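Local coordinates for protein malate dehydrogenase (Picrophilus torridus, PDB 4BGV) that probably catalyses the reversible, NAD-dependent oxidation of (S)-malate to oxaloacetate, a step of the tricarboxylic acid cycle, at residues 155-160 with 186-191; 196-201 with 205-210; 16-21 with 44-49; 24-29 with 244-249. One frame throughout, in Å; residues are numbered along the deposited sequence. Where two conformers were deposited one is given.

How the contacts relate
Contacts 1 and 2 form one cluster, their centres about 9 Å apart. Both lie in the alpha/beta C-terminal domain and share the antiparallel sheet of strands 172-178, 184-193 and 196-197, with helices 150-165 and 204-215 packed beside it. Contact 3 joins helices 12-23 and 38-47 of the NAD-binding domain. Contact 4 lies about 15 Å from contact 3, centre to centre; the two touch, and their segments alternate along the chain. It ties the loop after helix 12-23 to the end of helix 232-246. Along the chain contact 3 closes first, then contact 1, then contact 2. Contact 4 spans 215 residues, so contacts 1 and 2 lie inside its loop. It thereby joins the subunit's two domains.

Contact 1. Residues 155-160 with 186-191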
# COMPACT_ATOMS: atom_id res chain seq x y z
N THR A 155 -13.03 -11.81 11.18
CA THR A 155 -13.04 -11.30 9.81
C THR A 155 -14.27 -11.81 9.07
O THR A 155 -14.87 -11.09 8.29
CB THR A 155 -11.79 -11.71 9.03
OG1 THR A 155 -10.71 -11.93 9.93
CG2 THR A 155 -11.43 -10.60 8.07
N ARG A 156 -14.65 -13.06 9.32
CA ARG A 156 -15.86 -13.61 8.68
C ARG A 156 -17.10 -12.87 9.18
O ARG A 156 -17.93 -12.41 8.39
CB ARG A 156 -15.99 -15.12 8.91
CG ARG A 156 -14.88 -15.94 8.24
CD ARG A 156 -15.32 -17.39 8.03
NE ARG A 156 -14.36 -18.16 7.24
CZ ARG A 156 -13.62 -19.16 7.72
NH1 ARG A 156 -13.74 -19.54 8.99
NH2 ARG A 156 -12.75 -19.78 6.92
N PHE A 157 -17.21 -12.74 10.50
CA PHE A 157 -18.36 -12.10 11.16
C PHE A 157 -18.49 -10.66 10.60
O PHE A 157 -19.58 -10.21 10.26
CB PHE A 157 -18.08 -12.11 12.68
CG PHE A 157 -19.28 -11.87 13.57
CD1 PHE A 157 -20.50 -11.45 13.07
CD2 PHE A 157 -19.16 -12.08 14.94
CE1 PHE A 157 -21.58 -11.23 13.92
CE2 PHE A 157 -20.26 -11.85 15.81
CZ PHE A 157 -21.46 -11.44 15.29
N ARG A 158 -17.37 -9.96 10.48
CA ARG A 158 -17.40 -8.59 9.94
C ARG A 158 -17.85 -8.54 8.47
O ARG A 158 -18.56 -7.62 8.06
CB ARG A 158 -16.02 -7.93 10.06
CG ARG A 158 -15.61 -7.60 11.49
CD ARG A 158 -14.12 -7.19 11.53
NE ARG A 158 -13.88 -5.91 10.87
CZ ARG A 158 -12.67 -5.42 10.62
NH1 ARG A 158 -11.60 -6.12 10.96
NH2 ARG A 158 -12.53 -4.23 10.02
N THR A 159 -17.39 -9.50 7.68
CA THR A 159 -17.79 -9.56 6.27
C THR A 159 -19.31 -9.68 6.16
O THR A 159 -19.95 -8.94 5.41
CB THR A 159 -17.13 -10.75 5.56
OG1 THR A 159 -15.70 -10.62 5.63
CG2 THR A 159 -17.58 -10.82 4.10
N PHE A 160 -19.89 -10.59 6.95
CA PHE A 160 -21.33 -10.86 6.90
C PHE A 160 -22.15 -9.65 7.35
O PHE A 160 -23.17 -9.30 6.74
CB PHE A 160 -21.68 -12.09 7.75
CG PHE A 160 -20.89 -13.34 7.41
CD1 PHE A 160 -20.45 -13.58 6.11
CD2 PHE A 160 -20.60 -14.28 8.39
CE1 PHE A 160 -19.73 -14.75 5.80
CE2 PHE A 160 -19.88 -15.44 8.10
CZ PHE A 160 -19.44 -15.68 6.80
N PRO A 186 -19.58 -15.16 20.83
CA PRO A 186 -19.68 -13.76 20.40
C PRO A 186 -20.15 -12.89 21.56
O PRO A 186 -20.89 -13.37 22.42
CB PRO A 186 -20.78 -13.81 19.34
CG PRO A 186 -21.68 -14.93 19.81
CD PRO A 186 -20.78 -15.95 20.48
N PHE A 187 -19.69 -11.64 21.61
CA PHE A 187 -20.31 -10.62 22.46
C PHE A 187 -21.01 -9.68 21.49
O PHE A 187 -20.38 -8.81 20.87
CB PHE A 187 -19.29 -9.81 23.28
CG PHE A 187 -18.70 -10.53 24.47
CD1 PHE A 187 -18.33 -11.87 24.40
CD2 PHE A 187 -18.47 -9.85 25.66
CE1 PHE A 187 -17.76 -12.52 25.50
CE2 PHE A 187 -17.89 -10.48 26.75
CZ PHE A 187 -17.53 -11.83 26.67
N ILE A 188 -22.31 -9.88 21.33
CA ILE A 188 -23.08 -9.06 20.40
C ILE A 188 -23.05 -7.61 20.84
O ILE A 188 -22.95 -6.71 20.00
CB ILE A 188 -24.54 -9.55 20.31
CG1 ILE A 188 -24.58 -10.94 19.68
CG2 ILE A 188 -25.40 -8.58 19.53
CD1 ILE A 188 -23.65 -11.10 18.51
N ARG A 189 -23.10 -7.38 22.15
CA ARG A 189 -23.09 -6.01 22.67
C ARG A 189 -21.81 -5.24 22.36
O ARG A 189 -21.82 -4.01 22.34
CB ARG A 189 -23.38 -5.99 24.18
CG ARG A 189 -22.35 -6.72 25.00
CD ARG A 189 -22.87 -7.05 26.39
NE ARG A 189 -21.89 -7.84 27.12
CZ ARG A 189 -21.08 -7.34 28.04
NH1 ARG A 189 -21.16 -6.05 28.37
NH2 ARG A 189 -20.22 -8.13 28.66
N TYR A 190 -20.71 -5.96 22.12
CA TYR A 190 -19.45 -5.30 21.77
C TYR A 190 -19.23 -5.24 20.26
O TYR A 190 -18.14 -4.92 19.80
CB TYR A 190 -18.27 -6.00 22.41
CG TYR A 190 -18.15 -5.84 23.92
CD1 TYR A 190 -18.97 -4.97 24.63
CD2 TYR A 190 -17.17 -6.53 24.61
CE1 TYR A 190 -18.82 -4.82 26.02
CE2 TYR A 190 -17.01 -6.39 25.99
CZ TYR A 190 -17.83 -5.54 26.68
OH TYR A 190 -17.65 -5.42 28.04
N SER A 191 -20.26 -5.58 19.50
CA SER A 191 -20.15 -5.59 18.05
C SER A 191 -20.94 -4.40 17.55
O SER A 191 -22.04 -4.14 18.05
CB SER A 191 -20.71 -6.90 17.46
OG SER A 191 -20.01 -8.02 17.99
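F157 carries this contact. The outer end of its ring, CE2 and CZ, points at P186 and I188, which lie side by side beyond it. CZ of F157 meets CD1 of I188 at 3.9 Å. The methyl lies near the ring plane, so it touches an edge of the phenyl group and not a face. CE2 of F157 lies 4.1 Å from CB of P186, which approaches obliquely. The phenylalanine crosses both side chains at about a right angle. OG of S191 is also near, 4.4 Å from CE2 of F157.

The ring reaches this far because CG of F157 stands anti to the backbone N (chi1 -163°). The CB of I188 does not point at the helix; the CG1 branch swings CD1 in to the ring edge.

The strand side is shaped by two overlapping type I turns, from F187 to Y190 and from I188 to S191. They turn the chain through a corner. O of F187 is gripped twice, by N of Y190 at 3.1 Å and by OG of S191 at 3.0 Å, from opposite faces of its carbonyl plane. On the helix, O of T155 likewise accepts from N and OG1 of T159.

Further out, I210 and T214 of helix 204-215 and A174 and V176 of strand 172-178 also pack on F157. The neighbouring R156 probably binds substrate, and its NE forms a salt bridge with E48 of a second subunit. No hydrogen bond crosses between 155-160 and 186-191. Their cohesion is therefore apolar, while the hydroxyl of S191 is spent on the turn and on N of F175.

Contact 2. Residues 196-201 with 205-210; sequences IPIEDL and EKIDEI
O of I198 accepts a 2.9 Å hydrogen bond from N of L201, which helps to hold the turn that I207 packs against. CD1 of I207 reaches into this turn at 198-199. It lies 3.5 Å from CG2 of I198 in the conformer given for I198. I207 places CG1 beside its backbone N and anti to the carbonyl carbon (chi1 -67°), and the chain then extends to CD1. The two isoleucines run past each other in opposite directions.

The same methyl meets the backbone of the turn, CD1 of I207 lying 3.7 Å from O of I198 and 3.9 Å from CA of E199. The side chain of E199 crosses I207 at about a right angle, its CG 4.1 Å from CD1 of I207. Together these groups pack helix 204-215 of the C-terminal domain against the turn that follows the short strand 196-197. O of P197 also holds that turn, by accepting from N of D200.

The carboxylate of E199 forms a salt bridge with R204 at the start of the helix. L161 and L165 of helix 150-165 also touch I198, and I188 of strand 184-193 touches I207. Within the helix, NZ of K206 pairs with OE1 of E209 in the conformer given for E209.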
# COMPACT_ATOMS: atom_id res chain seq x y z
N ILE A 196 -21.78 2.21 16.75
CA ILE A 196 -23.22 2.03 16.91
C ILE A 196 -23.49 0.55 17.06
O ILE A 196 -23.18 -0.22 16.16
CB ILE A 196 -24.00 2.58 15.70
CG1 ILE A 196 -23.69 4.06 15.49
CG2 ILE A 196 -25.50 2.35 15.90
CD1 ILE A 196 -24.22 4.64 14.16
N PRO A 197 -24.07 0.13 18.20
CA PRO A 197 -24.23 -1.32 18.42
C PRO A 197 -25.06 -1.96 17.32
O PRO A 197 -26.02 -1.38 16.81
CB PRO A 197 -24.96 -1.39 19.77
CG PRO A 197 -24.56 -0.13 20.46
CD PRO A 197 -24.54 0.90 19.37
N ILE A 198 -24.66 -3.17 16.93
CA ILE A 198 -25.35 -3.89 15.88
C ILE A 198 -26.80 -4.21 16.27
O ILE A 198 -27.68 -4.34 15.41
CB ILE A 198 -24.56 -5.17 15.52
CG1 ILE A 198 -24.45 -5.33 14.01
CG2 ILE A 198 -25.10 -6.39 16.24
CD1 ILE A 198 -23.33 -4.50 13.43
N GLU A 199 -27.05 -4.33 17.57
CA GLU A 199 -28.42 -4.59 18.04
C GLU A 199 -29.37 -3.44 17.76
O GLU A 199 -30.59 -3.64 17.76
CB GLU A 199 -28.45 -4.91 19.54
CG GLU A 199 -28.04 -6.33 19.85
CD GLU A 199 -27.66 -6.52 21.31
OE1 GLU A 199 -26.77 -5.79 21.80
OE2 GLU A 199 -28.25 -7.41 21.95
N ASP A 200 -28.83 -2.24 17.55
CA ASP A 200 -29.62 -1.08 17.16
C ASP A 200 -29.84 -1.03 15.65
O ASP A 200 -30.62 -0.21 15.18
CB ASP A 200 -28.94 0.23 17.57
CG ASP A 200 -28.82 0.37 19.07
OD1 ASP A 200 -29.46 -0.41 19.80
OD2 ASP A 200 -28.08 1.27 19.52
N LEU A 201 -29.15 -1.89 14.90
CA LEU A 201 -29.12 -1.76 13.45
C LEU A 201 -29.78 -2.94 12.73
O LEU A 201 -30.25 -2.80 11.60
CB LEU A 201 -27.67 -1.60 12.97
CG LEU A 201 -26.92 -0.35 13.44
CD1 LEU A 201 -25.47 -0.35 12.96
CD2 LEU A 201 -27.64 0.90 12.94
N GLU A 205 -33.09 -11.73 14.99
CA GLU A 205 -33.15 -12.91 14.14
C GLU A 205 -32.02 -12.90 13.11
O GLU A 205 -31.37 -13.93 12.89
CB GLU A 205 -34.49 -12.99 13.42
CG GLU A 205 -35.03 -14.40 13.32
CD GLU A 205 -33.98 -15.38 12.83
OE1 GLU A 205 -33.68 -15.37 11.62
OE2 GLU A 205 -33.44 -16.16 13.65
N LYS A 206 -31.78 -11.74 12.50
CA LYS A 206 -30.73 -11.62 11.50
C LYS A 206 -29.35 -11.75 12.13
O LYS A 206 -28.44 -12.36 11.54
CB LYS A 206 -30.85 -10.30 10.74
CG LYS A 206 -29.81 -10.14 9.64
CD LYS A 206 -29.86 -11.30 8.64
CE LYS A 206 -31.18 -11.35 7.89
NZ LYS A 206 -31.17 -12.42 6.83
N ILE A 207 -29.18 -11.19 13.33
CA ILE A 207 -27.91 -11.28 14.03
C ILE A 207 -27.63 -12.74 14.39
O ILE A 207 -26.51 -13.22 14.23
CB ILE A 207 -27.88 -10.39 15.30
CG1 ILE A 207 -27.92 -8.91 14.90
CG2 ILE A 207 -26.63 -10.67 16.15
CD1 ILE A 207 -28.20 -7.95 16.07
N ASP A 208 -28.65 -13.46 14.85
CA ASP A 208 -28.47 -14.87 15.15
C ASP A 208 -28.06 -15.66 13.91
O ASP A 208 -27.23 -16.58 13.99
CB ASP A 208 -29.73 -15.47 15.79
CG ASP A 208 -29.97 -14.94 17.19
OD1 ASP A 208 -29.04 -14.32 17.76
OD2 ASP A 208 -31.07 -15.15 17.73
N GLU A 209 -28.63 -15.32 12.76
CA GLU A 209 -28.28 -15.98 11.50
C GLU A 209 -26.81 -15.77 11.16
O GLU A 209 -26.12 -16.69 10.73
CB GLU A 209 -29.14 -15.43 10.35
CG GLU A 209 -30.61 -15.77 10.44
CD GLU A 209 -31.42 -15.15 9.30
OE1 GLU A 209 -30.83 -14.43 8.47
OE2 GLU A 209 -32.64 -15.39 9.23
N ILE A 210 -26.35 -14.55 11.37
CA ILE A 210 -24.98 -14.18 11.05
C ILE A 210 -23.99 -14.82 12.04
O ILE A 210 -22.91 -15.26 11.65
CB ILE A 210 -24.84 -12.65 10.99
CG1 ILE A 210 -25.58 -12.13 9.75
CG2 ILE A 210 -23.36 -12.23 10.98
CD1 ILE A 210 -25.58 -10.61 9.60

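Contact 3. Residues 16-21 with 44-49; sequences TVAQTL and LDILEG
CG of Q19 stands anti to the backbone N (chi1 176°), and a bend at chi2 (67°) folds the amide over I46. I46 sets CG1 beside its own backbone N (chi1 -71°) and extends from there, which carries CD1 to the backbone of the other helix. CD1 of I46 comes to 3.6 Å from N of Q19 and 3.7 Å from CB of A18.

The two long side chains then slide past each other in opposite directions. OE1 of Q19 lies 3.8 Å from CG1 of I46, and NE2 of Q19 lies 3.8 Å from CG2 of I46. The amide is thus laid along the isoleucine branches. Its NE2 hydrogen bonds to OH of Y55, a hydroxyl also bonded to O of I46. An alanine in place of I46 is likely to open a gap beside A18 and leave the amide of Q19 less firmly held.

The backbones come close here, CA of Q19 lying 6.0 Å from CA of I46. A18 also packs on I29 and I31 of strand 28-33, while I46 reaches I59 of strand 59-63. The face bearing D45 and E48 meets a second subunit. Helix 12-23 follows the glycine-rich turn that probably binds NAD. Helices 12-23 and 38-47, joined through strand 28-33, pack side by side on one face of the parallel sheet, as in a Rossmann fold.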
# COMPACT_ATOMS: atom_id res chain seq x y z
N THR A 16 0.00 -19.24 1.35
CA THR A 16 -0.75 -17.99 1.33
C THR A 16 -0.18 -17.04 2.38
O THR A 16 -0.02 -15.85 2.13
CB THR A 16 -2.25 -18.24 1.59
OG1 THR A 16 -2.75 -19.09 0.55
CG2 THR A 16 -3.06 -16.93 1.57
N VAL A 17 0.13 -17.58 3.55
CA VAL A 17 0.75 -16.78 4.59
C VAL A 17 2.04 -16.18 4.05
O VAL A 17 2.29 -14.99 4.21
CB VAL A 17 1.05 -17.61 5.85
CG1 VAL A 17 1.94 -16.81 6.82
CG2 VAL A 17 -0.25 -18.00 6.55
N ALA A 18 2.86 -17.01 3.41
CA ALA A 18 4.15 -16.54 2.88
C ALA A 18 3.95 -15.43 1.84
O ALA A 18 4.62 -14.39 1.87
CB ALA A 18 4.95 -17.71 2.29
N GLN A 19 3.00 -15.64 0.92
CA GLN A 19 2.76 -14.63 -0.11
C GLN A 19 2.21 -13.35 0.52
O GLN A 19 2.53 -12.24 0.08
CB GLN A 19 1.80 -15.15 -1.19
CG GLN A 19 1.42 -14.11 -2.26
CD GLN A 19 2.61 -13.71 -3.16
OE1 GLN A 19 2.81 -14.27 -4.24
NE2 GLN A 19 3.38 -12.72 -2.72
N THR A 20 1.39 -13.51 1.55
CA THR A 20 0.81 -12.36 2.26
C THR A 20 1.88 -11.55 3.00
O THR A 20 1.91 -10.30 2.92
CB THR A 20 -0.28 -12.83 3.25
OG1 THR A 20 -1.30 -13.50 2.51
CG2 THR A 20 -0.90 -11.65 3.98
N LEU A 21 2.75 -12.24 3.73
CA LEU A 21 3.87 -11.59 4.41
C LEU A 21 4.76 -10.85 3.43
O LEU A 21 5.26 -9.77 3.74
CB LEU A 21 4.72 -12.61 5.18
CG LEU A 21 3.95 -13.27 6.35
CD1 LEU A 21 4.80 -14.36 6.98
CD2 LEU A 21 3.54 -12.22 7.40
N LEU A 44 9.86 -20.04 -4.61
CA LEU A 44 10.37 -19.49 -5.87
C LEU A 44 9.26 -18.78 -6.65
O LEU A 44 9.49 -17.74 -7.27
CB LEU A 44 11.02 -20.58 -6.73
CG LEU A 44 11.71 -20.11 -8.02
CD1 LEU A 44 12.74 -19.01 -7.74
CD2 LEU A 44 12.40 -21.27 -8.76
N ASP A 45 8.06 -19.35 -6.64
CA ASP A 45 6.92 -18.80 -7.36
C ASP A 45 6.58 -17.46 -6.72
O ASP A 45 6.31 -16.48 -7.41
CB ASP A 45 5.74 -19.78 -7.27
CG ASP A 45 4.62 -19.49 -8.28
OD1 ASP A 45 4.77 -18.62 -9.17
OD2 ASP A 45 3.57 -20.16 -8.18
N ILE A 46 6.60 -17.42 -5.40
CA ILE A 46 6.34 -16.17 -4.68
C ILE A 46 7.46 -15.16 -4.97
O ILE A 46 7.18 -13.99 -5.27
CB ILE A 46 6.19 -16.43 -3.16
CG1 ILE A 46 4.86 -17.15 -2.87
CG2 ILE A 46 6.29 -15.11 -2.39
CD1 ILE A 46 4.75 -17.73 -1.44
N LEU A 47 8.71 -15.59 -4.86
CA LEU A 47 9.83 -14.69 -5.10
C LEU A 47 9.82 -14.11 -6.52
O LEU A 47 10.15 -12.94 -6.72
CB LEU A 47 11.17 -15.40 -4.88
CG LEU A 47 12.40 -14.50 -4.97
CD1 LEU A 47 12.38 -13.47 -3.84
CD2 LEU A 47 13.68 -15.34 -4.94
N GLU A 48 9.44 -14.92 -7.50
CA GLU A 48 9.46 -14.45 -8.88
C GLU A 48 8.47 -13.32 -9.18
O GLU A 48 8.56 -12.70 -10.23
CB GLU A 48 9.29 -15.62 -9.87
CG GLU A 48 10.55 -16.49 -9.93
CD GLU A 48 10.41 -17.74 -10.77
OE1 GLU A 48 9.28 -18.07 -11.21
OE2 GLU A 48 11.47 -18.39 -11.01
N GLY A 49 7.54 -13.06 -8.27
CA GLY A 49 6.60 -11.97 -8.42
C GLY A 49 7.12 -10.68 -7.80
O GLY A 49 6.54 -9.61 -7.99

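Contact 4. Residues 24-29 with 244-249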
# COMPACT_ATOMS: atom_id res chain seq x y z
N ARG A 24 2.99 -7.62 2.24
CA ARG A 24 2.98 -6.64 3.32
C ARG A 24 4.39 -6.34 3.81
O ARG A 24 4.58 -5.57 4.76
CB ARG A 24 2.08 -7.13 4.46
CG ARG A 24 0.62 -7.26 3.99
CD ARG A 24 -0.27 -7.90 5.05
NE ARG A 24 -0.55 -7.04 6.21
CZ ARG A 24 -1.55 -6.16 6.24
NH1 ARG A 24 -2.29 -5.97 5.15
NH2 ARG A 24 -1.79 -5.43 7.34
N GLN A 25 5.38 -6.92 3.13
CA GLN A 25 6.80 -6.64 3.39
C GLN A 25 7.21 -6.85 4.84
O GLN A 25 8.00 -6.08 5.42
CB GLN A 25 7.15 -5.24 2.86
CG GLN A 25 6.86 -5.13 1.37
CD GLN A 25 7.29 -3.81 0.72
OE1 GLN A 25 7.93 -2.97 1.34
NE2 GLN A 25 6.93 -3.65 -0.54
N THR A 26 6.69 -7.92 5.43
CA THR A 26 6.86 -8.15 6.86
C THR A 26 8.31 -8.49 7.22
O THR A 26 8.81 -8.03 8.25
CB THR A 26 5.89 -9.22 7.37
OG1 THR A 26 4.56 -8.86 6.96
CG2 THR A 26 5.93 -9.34 8.91
N GLY A 27 8.97 -9.28 6.38
CA GLY A 27 10.35 -9.65 6.62
C GLY A 27 10.75 -10.76 5.66
O GLY A 27 9.96 -11.12 4.80
N ASP A 28 11.96 -11.28 5.81
CA ASP A 28 12.37 -12.44 5.01
C ASP A 28 11.54 -13.64 5.41
O ASP A 28 11.14 -13.77 6.57
CB ASP A 28 13.86 -12.72 5.22
CG ASP A 28 14.74 -11.58 4.72
OD1 ASP A 28 14.41 -10.96 3.69
OD2 ASP A 28 15.78 -11.31 5.37
N ILE A 29 11.28 -14.53 4.46
CA ILE A 29 10.36 -15.62 4.71
C ILE A 29 10.99 -16.94 4.29
O ILE A 29 11.37 -17.10 3.13
CB ILE A 29 9.07 -15.40 3.91
CG1 ILE A 29 8.37 -14.12 4.37
CG2 ILE A 29 8.11 -16.58 4.09
CD1 ILE A 29 7.78 -13.34 3.24
N SER A 244 2.05 -8.03 13.81
CA SER A 244 1.94 -7.31 15.08
C SER A 244 3.11 -7.68 16.00
O SER A 244 3.58 -6.85 16.78
CB SER A 244 0.60 -7.58 15.80
OG SER A 244 0.41 -6.66 16.88
N ILE A 245 3.57 -8.92 15.92
CA ILE A 245 4.77 -9.30 16.68
C ILE A 245 6.03 -8.68 16.08
O ILE A 245 6.80 -7.97 16.77
CB ILE A 245 4.96 -10.84 16.72
CG1 ILE A 245 3.74 -11.50 17.35
CG2 ILE A 245 6.23 -11.21 17.51
CD1 ILE A 245 3.79 -13.02 17.32
N VAL A 246 6.25 -8.95 14.80
CA VAL A 246 7.46 -8.50 14.10
C VAL A 246 7.64 -6.99 14.18
O VAL A 246 8.73 -6.47 14.44
CB VAL A 246 7.46 -8.96 12.63
CG1 VAL A 246 8.58 -8.31 11.83
CG2 VAL A 246 7.56 -10.49 12.57
N ASN A 247 6.55 -6.27 13.96
CA ASN A 247 6.61 -4.82 13.93
C ASN A 247 6.06 -4.18 15.21
O ASN A 247 5.83 -2.97 15.25
CB ASN A 247 5.90 -4.30 12.69
CG ASN A 247 6.63 -4.68 11.42
OD1 ASN A 247 7.87 -4.72 11.42
ND2 ASN A 247 5.90 -4.96 10.35
N ASP A 248 5.84 -5.02 16.23
CA ASP A 248 5.46 -4.55 17.57
C ASP A 248 4.26 -3.58 17.53
O ASP A 248 4.28 -2.51 18.14
CB ASP A 248 6.68 -3.91 18.23
CG ASP A 248 6.51 -3.69 19.72
OD1 ASP A 248 5.83 -4.50 20.39
OD2 ASP A 248 7.10 -2.70 20.23
N ARG A 249 3.22 -3.96 16.79
CA ARG A 249 2.09 -3.07 16.51
C ARG A 249 1.15 -2.87 17.72
O ARG A 249 0.40 -1.88 17.77
CB ARG A 249 1.27 -3.58 15.32
CG ARG A 249 1.98 -3.50 13.95
CD ARG A 249 0.99 -3.69 12.80
NE ARG A 249 -0.05 -2.66 12.77
CZ ARG A 249 -1.07 -2.64 11.92
NH1 ARG A 249 -1.22 -3.61 11.02
NH2 ARG A 249 -1.97 -1.65 11.97
O HOH W 1 -3.31 -3.36 9.10
O HOH W 2 8.05 -4.93 8.18
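Two arginines come together edge to edge, NH2 of R24 lying only 4.1 Å from NH1 of R249. Their guanidinium planes are 22° apart. Water 1 lies in plane at the edge of both groups. It accepts a 2.8 Å bond from NH1 of R249 and a weak one from NH2 of R24. A bend at chi3 in each chain (72° in R24, 62° in R249) brings the two guanidinium edges to this same water. E243 pairs its carboxylate with both arginines, through NH2 of R24 and NH1 of R249.

The apolar half is T26 against V246. The methyl CG2 of T26 lies 4.0 Å from CB of V246, and CG1 of V246 also packs at 3.6 Å from O of T26. A second water spans the contact. It probably donates to O of Q25 at 3.0 Å, and it accepts from ND2 of N247 at 3.1 Å. Through T26 with V246 and the bridging waters, the contact ties the NAD-binding domain to the C-terminal domain.

Segment 24-29 follows helix 12-23, and 244-249 contains the last turn of helix 232-246 and the loop after it. Q25 and D248 have positive phi in Schellman motifs, the latter closing helix 232-246 with a 2.9 Å bond from N of R249 to O of S244.

R249 also makes salt bridges to D56 of a fourth subunit and E170 of a third, so it sits where subunits join. The shared carboxylate of E243 probably offsets the like charges of the arginines and lets them stand this close.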